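PDB 3GO2: putative L-alanine-DL-glutamate epimerase from Burkholderia xenovorans, which belongs to the mandelate racemase/muconate lactonizing enzyme family, binds magnesium and probably acts as a racemase or epimerase. Local coordinates for the interface of chains A and B. Residues are numbered along the deposited sequence; one frame, centred on the assembly and turned at random. Chains: chain A/B, Putative L-alanine-DL-glutamate epimerase.

The interface of chains A and B. Residues chain A 110-112, 299; chain B 110-112, 299.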
ATOM      1  N   LEU A 110     -15.251  11.853 -36.887  1.00 14.69           N
ATOM      2  CA  LEU A 110     -13.839  11.942 -36.571  1.00 14.76           C
ATOM      3  C   LEU A 110     -13.524  11.200 -35.275  1.00 13.88           C
ATOM      4  O   LEU A 110     -12.357  10.946 -34.965  1.00 14.61           O
ATOM      5  CB  LEU A 110     -13.408  13.387 -36.392  1.00 15.09           C
ATOM      6  CG  LEU A 110     -13.619  14.332 -37.560  1.00 16.37           C
ATOM      7  CD1 LEU A 110     -13.049  15.690 -37.173  1.00 17.25           C
ATOM      8  CD2 LEU A 110     -12.981  13.796 -38.810  1.00 17.33           C
ATOM      9  N   LEU A 111     -14.562  10.861 -34.526  1.00 13.61           N
ATOM     10  CA  LEU A 111     -14.403  10.355 -33.158  1.00 13.55           C
ATOM     11  C   LEU A 111     -14.630   8.850 -33.005  1.00 13.73           C
ATOM     12  O   LEU A 111     -14.785   8.345 -31.889  1.00 14.12           O
ATOM     13  CB  LEU A 111     -15.356  11.116 -32.231  1.00 13.34           C
ATOM     14  CG  LEU A 111     -15.316  12.644 -32.210  1.00 13.87           C
ATOM     15  CD1 LEU A 111     -16.398  13.253 -31.309  1.00 13.31           C
ATOM     16  CD2 LEU A 111     -13.943  13.172 -31.827  1.00 12.46           C
ATOM     17  N   GLY A 112     -14.616   8.125 -34.115  1.00 13.22           N
ATOM     18  CA  GLY A 112     -14.839   6.687 -34.094  1.00 13.92           C
ATOM     19  C   GLY A 112     -16.146   6.306 -34.740  1.00 15.17           C
ATOM     20  O   GLY A 112     -16.479   5.122 -34.832  1.00 15.51           O
ATOM     21  N   TRP A 299     -11.190  15.927 -28.394  1.00 12.25           N
ATOM     22  CA  TRP A 299     -10.237  14.867 -28.730  1.00 12.90           C
ATOM     23  C   TRP A 299      -9.572  14.388 -27.460  1.00 12.77           C
ATOM     24  O   TRP A 299      -9.445  13.190 -27.225  1.00 13.65           O
ATOM     25  CB  TRP A 299      -9.204  15.354 -29.743  1.00 13.18           C
ATOM     26  CG  TRP A 299      -8.427  14.254 -30.369  1.00 13.01           C
ATOM     27  CD1 TRP A 299      -7.140  13.907 -30.112  1.00 14.21           C
ATOM     28  CD2 TRP A 299      -8.901  13.342 -31.365  1.00 13.30           C
ATOM     29  NE1 TRP A 299      -6.773  12.843 -30.917  1.00 16.62           N
ATOM     30  CE2 TRP A 299      -7.845  12.485 -31.687  1.00 14.16           C
ATOM     31  CE3 TRP A 299     -10.111  13.204 -32.047  1.00 13.73           C
ATOM     32  CZ2 TRP A 299      -7.974  11.472 -32.652  1.00 12.93           C
ATOM     33  CZ3 TRP A 299     -10.220  12.220 -32.992  1.00 14.90           C
ATOM     34  CH2 TRP A 299      -9.169  11.376 -33.282  1.00 14.72           C
TER
ATOM     35  N   LEU B 110      -7.400  10.131 -39.703  1.00 14.69           N
ATOM     36  CA  LEU B 110      -8.454   9.695 -38.809  1.00 14.76           C
ATOM     37  C   LEU B 110      -7.958   9.650 -37.366  1.00 13.88           C
ATOM     38  O   LEU B 110      -8.758   9.547 -36.431  1.00 14.61           O
ATOM     39  CB  LEU B 110      -8.940   8.303 -39.173  1.00 15.09           C
ATOM     40  CG  LEU B 110      -9.488   8.094 -40.572  1.00 16.37           C
ATOM     41  CD1 LEU B 110      -9.974   6.655 -40.676  1.00 17.25           C
ATOM     42  CD2 LEU B 110     -10.585   9.076 -40.873  1.00 17.33           C
ATOM     43  N   LEU B 111      -6.648   9.725 -37.193  1.00 13.61           N
ATOM     44  CA  LEU B 111      -6.018   9.465 -35.893  1.00 13.55           C
ATOM     45  C   LEU B 111      -5.530  10.715 -35.161  1.00 13.73           C
ATOM     46  O   LEU B 111      -4.760  10.625 -34.200  1.00 14.12           O
ATOM     47  CB  LEU B 111      -4.849   8.494 -36.090  1.00 13.34           C
ATOM     48  CG  LEU B 111      -5.095   7.165 -36.805  1.00 13.87           C
ATOM     49  CD1 LEU B 111      -3.807   6.357 -37.012  1.00 13.31           C
ATOM     50  CD2 LEU B 111      -6.145   6.325 -36.098  1.00 12.46           C
ATOM     51  N   GLY B 112      -5.997  11.881 -35.585  1.00 13.22           N
ATOM     52  CA  GLY B 112      -5.588  13.139 -34.978  1.00 13.92           C
ATOM     53  C   GLY B 112      -4.748  13.973 -35.910  1.00 15.17           C
ATOM     54  O   GLY B 112      -4.339  15.084 -35.563  1.00 15.51           O
ATOM     55  N   TRP B 299      -7.151   1.874 -33.623  1.00 12.25           N
ATOM     56  CA  TRP B 299      -7.977   2.811 -32.858  1.00 12.90           C
ATOM     57  C   TRP B 299      -7.832   2.503 -31.386  1.00 12.77           C
ATOM     58  O   TRP B 299      -7.647   3.398 -30.567  1.00 13.65           O
ATOM     59  CB  TRP B 299      -9.438   2.740 -33.294  1.00 13.18           C
ATOM     60  CG  TRP B 299     -10.257   3.879 -32.806  1.00 13.01           C
ATOM     61  CD1 TRP B 299     -11.171   3.865 -31.803  1.00 14.21           C
ATOM     62  CD2 TRP B 299     -10.224   5.221 -33.305  1.00 13.30           C
ATOM     63  NE1 TRP B 299     -11.736   5.121 -31.666  1.00 16.62           N
ATOM     64  CE2 TRP B 299     -11.161   5.961 -32.578  1.00 14.16           C
ATOM     65  CE3 TRP B 299      -9.520   5.849 -34.332  1.00 13.73           C
ATOM     66  CZ2 TRP B 299     -11.392   7.324 -32.832  1.00 12.93           C
ATOM     67  CZ3 TRP B 299      -9.763   7.174 -34.576  1.00 14.90           C
ATOM     68  CH2 TRP B 299     -10.681   7.889 -33.836  1.00 14.72           C
TER
HETATM   69  O   HOH W   1     -13.677   6.565 -30.170  1.00 18.83           O
HETATM   70  O   HOH W   2      -4.575  11.149 -31.546  1.00 18.83           O
HETATM   71  O   HOH W   3     -10.433  11.787 -36.887  1.00 27.09           O
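A:Trp299 and B:Trp299 meet at the two-fold axis of a symmetric homodimer contact, a small patch that helps join two subunits of the deposited eight-copy assembly and may also form in solution. The two tryptophans, near the start of helix 298-310 in each chain, come from opposite directions. Their planes are nearly perpendicular (about 85°) and touch at the CH2 corners, 3.8 Å from A:Trp299 CH2 to B:Trp299 CH2. With CG anti to the backbone N (chi1 -166°), A:Trp299 reaches across to the turn that follows the 3-10 helix 107-110 of chain B. There B:Gly112 lies over one face at the CZ2 end, with A:Trp299 CZ2 3.6 Å from the amide B:Gly112 N; B:Trp299 comes from the opposite side of that plane. Lacking a side chain, B:Gly112 lets the indole lie close against its backbone. A:Trp299 CH2 also comes 3.7 Å from the carbonyl B:Leu110 O.

The indole A:Trp299 NE1 donates to water 2 at 2.8 Å, fairly straight (155° at H) and in the ring plane. Water 2 also contacts B:Leu111 O at 2.7 Å; water 1 makes the twin bridge. Water 3 links A:Leu110 O and B:Leu110 O, 2.8 Å from each, and each of these carbonyls also meets the edge of its own chain's indole. Ring contact and water bridges should limit the rotation of each indole, and the patch ties helix 298-310 of one subunit to the 107-112 segment of the other.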